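Local coordinates for SRPBCC family protein (Bacillus thuringiensis serovar konkukian, PDB 3F08) that is of unknown function but has the helix-grip fold of Bet v 1-like polyketide cyclase and lipid-transport proteins, and may bind a hydrophobic ligand, at residues S86-V90 and L100-S104; M8-G12 and L132-L137. The protein carries 5 engineered substitutions. One frame throughout, in Å; residues are numbered along the deposited sequence.

Contacts 1 and 2 illustrate how a helix-grip fold is assembled from a curved antiparallel sheet and a long C-terminal helix. Contact 1 is sheet pairing, inside the hairpin of strands 81-92 and 99-109; contact 2 sets the last turns of helix 114-137 against the end of strand 3-10. Their centres lie about 13 Å apart, and strand 99-109 bridges them, being the neighbour of 3-10 in the sheet. Val101 N probably donates to Met8 O (3.0 Å), while Val101 CG2 packs on Ile10 CG1 at 3.4 Å. Val101 and Leu132 also touch, which joins the apolar face of contact 1 to the helix of contact 2.

Contact 1. Residues S86-V90 and L100-S104; sequences STIQV and LVEWS
Several polar groups converge on Ser86 OG. Trp103 NE1 reaches it at 3.0 Å through a weak, bent hydrogen bond (131° at the hydrogen), with the hydroxyl oxygen lying in the plane of the indole, at its edge. The carbonyl oxygen Ser104 O stands 3.1 Å from Ser86 OG, but the serine proton has another possible acceptor. The hydroxyl of Tyr125, a helix 114-137 residue whose ring stacks on the Trp103 indole, is hydrogen-bonded to Ser86 OG, and that of Tyr72 more weakly. Placing OG opposite the backbone N (chi1 -175°) brings it to this meeting point of strand and indole. The Trp103 ring is covered on one face by Ile88, whose CD1 sits 4.2 Å from the centroid of the six-membered ring in a CH-pi contact.

These residues belong to the hairpin of strands 81-92 and 99-109 in the seven-stranded antiparallel sheet of the helix-grip fold. Thr87 with Ser104 and Gln89 with Glu102 are hydrogen-bonded pairs, each closed by two backbone bonds; that from Thr87 N to Ser104 O measures 2.8 Å. Ile88 with Trp103 and Val90 with Val101 are non-hydrogen-bonded pairs, and their side chains share the face packed by helices 14-21 and 114-137, where Val17, Ile21, Leu129 and Leu132 meet them.

The face bearing Thr87, Gln89, Glu102 and Ser104 is more polar. The extended chains of Gln89 and Glu102 run out from their paired backbones, and one water lies 2.8 Å from Gln89 OE1 and 2.6 Å from Glu102 OE1. A second water is hydrogen-bonded to Ser104 OG at 3.0 Å. Glu102 OE1 also forms a salt bridge with Lys91, Gln89 NE2 bonds to Glu67 O, and Thr87 OG1 pairs with the Thr71 hydroxyl.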
loop_
_atom_site.group_PDB
_atom_site.type_symbol
_atom_site.label_atom_id
_atom_site.label_comp_id
_atom_site.label_asym_id
_atom_site.label_seq_id
_atom_site.Cartn_x
_atom_site.Cartn_y
_atom_site.Cartn_z
ATOM N N SER B 86 -1.981 -7.408 -11.857
ATOM C CA SER B 86 -2.031 -8.685 -11.162
ATOM C C SER B 86 -2.506 -8.514 -9.728
ATOM O O SER B 86 -2.167 -7.540 -9.064
ATOM C CB SER B 86 -0.650 -9.343 -11.170
ATOM O OG SER B 86 -0.693 -10.640 -10.598
ATOM N N THR B 87 -3.296 -9.468 -9.257
ATOM C CA THR B 87 -3.803 -9.415 -7.901
ATOM C C THR B 87 -3.573 -10.747 -7.201
ATOM O O THR B 87 -3.829 -11.807 -7.765
ATOM C CB THR B 87 -5.315 -9.118 -7.875
ATOM O OG1 THR B 87 -5.560 -7.827 -8.446
ATOM C CG2 THR B 87 -5.845 -9.143 -6.434
ATOM N N ILE B 88 -3.054 -10.689 -5.983
ATOM C CA ILE B 88 -2.862 -11.897 -5.209
ATOM C C ILE B 88 -3.749 -11.699 -3.992
ATOM O O ILE B 88 -3.733 -10.634 -3.367
ATOM C CB ILE B 88 -1.380 -12.088 -4.806
ATOM C CG1 ILE B 88 -1.227 -13.350 -3.956
ATOM C CG2 ILE B 88 -0.872 -10.866 -4.082
ATOM C CD1 ILE B 88 0.224 -13.833 -3.855
ATOM N N GLN B 89 -4.550 -12.705 -3.668
ATOM C CA GLN B 89 -5.457 -12.589 -2.540
ATOM C C GLN B 89 -5.490 -13.844 -1.689
ATOM O O GLN B 89 -5.381 -14.956 -2.197
ATOM C CB GLN B 89 -6.874 -12.275 -3.035
ATOM C CG GLN B 89 -7.903 -12.163 -1.914
ATOM C CD GLN B 89 -9.244 -11.644 -2.407
ATOM O OE1 GLN B 89 -9.705 -12.006 -3.495
ATOM N NE2 GLN B 89 -9.879 -10.797 -1.606
ATOM N N VAL B 90 -5.640 -13.647 -0.387
ATOM C CA VAL B 90 -5.699 -14.753 0.556
ATOM C C VAL B 90 -7.143 -14.897 1.017
ATOM O O VAL B 90 -7.613 -14.126 1.843
ATOM C CB VAL B 90 -4.797 -14.482 1.777
ATOM C CG1 VAL B 90 -4.929 -15.611 2.779
ATOM C CG2 VAL B 90 -3.346 -14.332 1.329
ATOM N N LEU B 100 -7.046 -20.238 0.923
ATOM C CA LEU B 100 -7.200 -20.412 -0.511
ATOM C C LEU B 100 -6.535 -19.181 -1.101
ATOM O O LEU B 100 -7.110 -18.095 -1.120
ATOM C CB LEU B 100 -8.666 -20.439 -0.928
ATOM C CG LEU B 100 -8.812 -20.703 -2.430
ATOM C CD1 LEU B 100 -8.241 -22.078 -2.754
ATOM C CD2 LEU B 100 -10.271 -20.619 -2.836
ATOM N N VAL B 101 -5.307 -19.342 -1.558
ATOM C CA VAL B 101 -4.597 -18.224 -2.137
ATOM C C VAL B 101 -4.830 -18.203 -3.638
ATOM O O VAL B 101 -4.581 -19.184 -4.335
ATOM C CB VAL B 101 -3.104 -18.311 -1.830
ATOM C CG1 VAL B 101 -2.390 -17.103 -2.423
ATOM C CG2 VAL B 101 -2.895 -18.380 -0.308
ATOM N N GLU B 102 -5.316 -17.068 -4.123
ATOM C CA GLU B 102 -5.629 -16.898 -5.532
ATOM C C GLU B 102 -4.745 -15.814 -6.139
ATOM O O GLU B 102 -4.628 -14.711 -5.595
ATOM C CB GLU B 102 -7.107 -16.523 -5.654
ATOM C CG GLU B 102 -7.702 -16.612 -7.033
ATOM C CD GLU B 102 -9.216 -16.468 -6.993
ATOM O OE1 GLU B 102 -9.714 -15.350 -6.738
ATOM O OE2 GLU B 102 -9.914 -17.484 -7.195
ATOM N N TRP B 103 -4.110 -16.141 -7.256
ATOM C CA TRP B 103 -3.234 -15.206 -7.956
ATOM C C TRP B 103 -3.802 -15.073 -9.363
ATOM O O TRP B 103 -3.933 -16.066 -10.076
ATOM C CB TRP B 103 -1.807 -15.764 -8.024
ATOM C CG TRP B 103 -0.749 -14.722 -8.188
ATOM C CD1 TRP B 103 -0.893 -13.478 -8.734
ATOM C CD2 TRP B 103 0.632 -14.839 -7.816
ATOM N NE1 TRP B 103 0.312 -12.815 -8.724
ATOM C CE2 TRP B 103 1.263 -13.627 -8.169
ATOM C CE3 TRP B 103 1.398 -15.856 -7.226
ATOM C CZ2 TRP B 103 2.624 -13.400 -7.943
ATOM C CZ3 TRP B 103 2.753 -15.631 -7.003
ATOM C CH2 TRP B 103 3.352 -14.409 -7.364
ATOM N N SER B 104 -4.140 -13.854 -9.766
ATOM C CA SER B 104 -4.710 -13.659 -11.091
ATOM C C SER B 104 -4.140 -12.440 -11.808
ATOM O O SER B 104 -3.603 -11.523 -11.179
ATOM C CB SER B 104 -6.228 -13.521 -10.986
ATOM O OG SER B 104 -6.560 -12.337 -10.288
HETATM O O HOH W 1 -6.726 -12.835 -7.295
HETATM O O HOH W 2 -8.837 -13.035 -5.942
#

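Contact 2. Residues M8-G12 and L132-L137; sequences MEIFG and LQHAFL
The C-terminal helix of the helix-grip fold meets the end of the first strand where Ile10 fits among Leu132, Gln133 and Phe136. The axes of strand 8-10 and helix 132-137 approach to 9.0 Å at an angle of 19°, nearly parallel. Ile10 uses separate branches for separate partners: a chi1 of -62° sets CG1 opposite the carbonyl carbon and leaves CG2 opposite the backbone N, and CG1 meets Leu132 CD2 at 3.7 Å while CG2 meets Phe136 CD2 at 3.8 Å. Both neighbouring side chains cross the isoleucine at about a right angle.

Beyond the strand the chain bends in an inverse gamma turn centred on Phe11. This brings Gly12 to the Phe136 ring, with Gly12 CA 3.9 Å from Phe136 CD1. The bent side chain of Gln133 carries its amide into the middle of the contact, between the strand end and one face of the Phe11 ring, the two planes 47° apart. Leu132 and Phe136 also touch Leu20 of helix 14-21. The join thus rests on apolar contacts of Ile10 with Leu132 and Phe136, with the Gln133 amide lying against the Phe11 ring.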
loop_
_atom_site.group_PDB
_atom_site.type_symbol
_atom_site.label_atom_id
_atom_site.label_comp_id
_atom_site.label_asym_id
_atom_site.label_seq_id
_atom_site.Cartn_x
_atom_site.Cartn_y
_atom_site.Cartn_z
HETATM N N MSE B 8 -4.588 -22.179 -4.989
HETATM C CA MSE B 8 -4.044 -23.306 -4.258
HETATM C C MSE B 8 -4.384 -23.198 -2.786
HETATM O O MSE B 8 -4.435 -22.104 -2.221
HETATM C CB MSE B 8 -2.522 -23.389 -4.443
HETATM C CG MSE B 8 -1.880 -24.593 -3.753
HETATM SE SE MSE B 8 -0.086 -25.056 -4.384
HETATM C CE MSE B 8 -0.563 -26.340 -5.753
ATOM N N GLU B 9 -4.649 -24.342 -2.172
ATOM C CA GLU B 9 -4.943 -24.375 -0.753
ATOM C C GLU B 9 -3.598 -24.404 -0.060
ATOM O O GLU B 9 -2.867 -25.390 -0.147
ATOM C CB GLU B 9 -5.731 -25.632 -0.383
ATOM C CG GLU B 9 -7.236 -25.524 -0.577
ATOM C CD GLU B 9 -7.898 -24.575 0.412
ATOM O OE1 GLU B 9 -7.636 -24.700 1.629
ATOM O OE2 GLU B 9 -8.687 -23.712 -0.029
ATOM N N ILE B 10 -3.261 -23.314 0.610
ATOM C CA ILE B 10 -2.002 -23.234 1.326
ATOM C C ILE B 10 -2.244 -23.687 2.758
ATOM O O ILE B 10 -3.238 -23.294 3.374
ATOM C CB ILE B 10 -1.470 -21.799 1.310
ATOM C CG1 ILE B 10 -1.215 -21.382 -0.140
ATOM C CG2 ILE B 10 -0.183 -21.692 2.145
ATOM C CD1 ILE B 10 -0.199 -22.260 -0.854
ATOM N N PHE B 11 -1.338 -24.509 3.285
ATOM C CA PHE B 11 -1.488 -25.027 4.643
ATOM C C PHE B 11 -1.047 -24.061 5.716
ATOM O O PHE B 11 -0.062 -24.298 6.413
ATOM C CB PHE B 11 -0.718 -26.336 4.821
ATOM C CG PHE B 11 -1.098 -27.400 3.842
ATOM C CD1 PHE B 11 -2.240 -27.263 3.053
ATOM C CD2 PHE B 11 -0.318 -28.547 3.708
ATOM C CE1 PHE B 11 -2.607 -28.254 2.143
ATOM C CE2 PHE B 11 -0.670 -29.551 2.801
ATOM C CZ PHE B 11 -1.819 -29.404 2.016
ATOM N N GLY B 12 -1.790 -22.972 5.850
ATOM C CA GLY B 12 -1.504 -21.965 6.854
ATOM C C GLY B 12 -2.786 -21.174 7.035
ATOM O O GLY B 12 -3.536 -21.026 6.075
ATOM N N LEU B 132 5.205 -20.864 -1.974
ATOM C CA LEU B 132 4.508 -20.455 -0.758
ATOM C C LEU B 132 4.152 -21.688 0.083
ATOM O O LEU B 132 4.230 -21.661 1.312
ATOM C CB LEU B 132 3.227 -19.683 -1.120
ATOM C CG LEU B 132 2.336 -19.214 0.040
ATOM C CD1 LEU B 132 3.135 -18.312 0.969
ATOM C CD2 LEU B 132 1.108 -18.480 -0.503
ATOM N N GLN B 133 3.749 -22.768 -0.588
ATOM C CA GLN B 133 3.389 -24.004 0.105
ATOM C C GLN B 133 4.631 -24.538 0.798
ATOM O O GLN B 133 4.578 -24.980 1.947
ATOM C CB GLN B 133 2.861 -25.059 -0.881
ATOM C CG GLN B 133 2.316 -26.333 -0.207
ATOM C CD GLN B 133 0.950 -26.131 0.461
ATOM O OE1 GLN B 133 -0.073 -26.633 -0.018
ATOM N NE2 GLN B 133 0.932 -25.392 1.565
ATOM N N HIS B 134 5.755 -24.486 0.094
ATOM C CA HIS B 134 7.009 -24.968 0.644
ATOM C C HIS B 134 7.391 -24.180 1.892
ATOM O O HIS B 134 7.870 -24.749 2.871
ATOM C CB HIS B 134 8.115 -24.869 -0.408
ATOM C CG HIS B 134 9.476 -25.208 0.114
ATOM N ND1 HIS B 134 10.379 -24.247 0.521
ATOM C CD2 HIS B 134 10.083 -26.401 0.312
ATOM C CE1 HIS B 134 11.483 -24.834 0.945
ATOM N NE2 HIS B 134 11.330 -26.142 0.828
ATOM N N ALA B 135 7.169 -22.870 1.852
ATOM C CA ALA B 135 7.482 -22.002 2.980
ATOM C C ALA B 135 6.689 -22.418 4.213
ATOM O O ALA B 135 7.188 -22.352 5.336
ATOM C CB ALA B 135 7.172 -20.549 2.617
ATOM N N PHE B 136 5.454 -22.861 4.009
ATOM C CA PHE B 136 4.630 -23.277 5.132
ATOM C C PHE B 136 4.854 -24.707 5.595
ATOM O O PHE B 136 4.343 -25.121 6.635
ATOM C CB PHE B 136 3.163 -23.024 4.815
ATOM C CG PHE B 136 2.710 -21.664 5.223
ATOM C CD1 PHE B 136 2.315 -21.420 6.538
ATOM C CD2 PHE B 136 2.765 -20.599 4.327
ATOM C CE1 PHE B 136 1.984 -20.132 6.957
ATOM C CE2 PHE B 136 2.438 -19.308 4.735
ATOM C CZ PHE B 136 2.048 -19.072 6.052
ATOM N N LEU B 137 5.610 -25.465 4.812
ATOM C CA LEU B 137 5.946 -26.830 5.182
ATOM C C LEU B 137 7.139 -26.647 6.118
ATOM O O LEU B 137 7.463 -27.520 6.923
ATOM C CB LEU B 137 6.365 -27.630 3.942
ATOM C CG LEU B 137 5.421 -28.683 3.343
ATOM C CD1 LEU B 137 4.013 -28.131 3.198
ATOM C CD2 LEU B 137 5.967 -29.122 1.989
#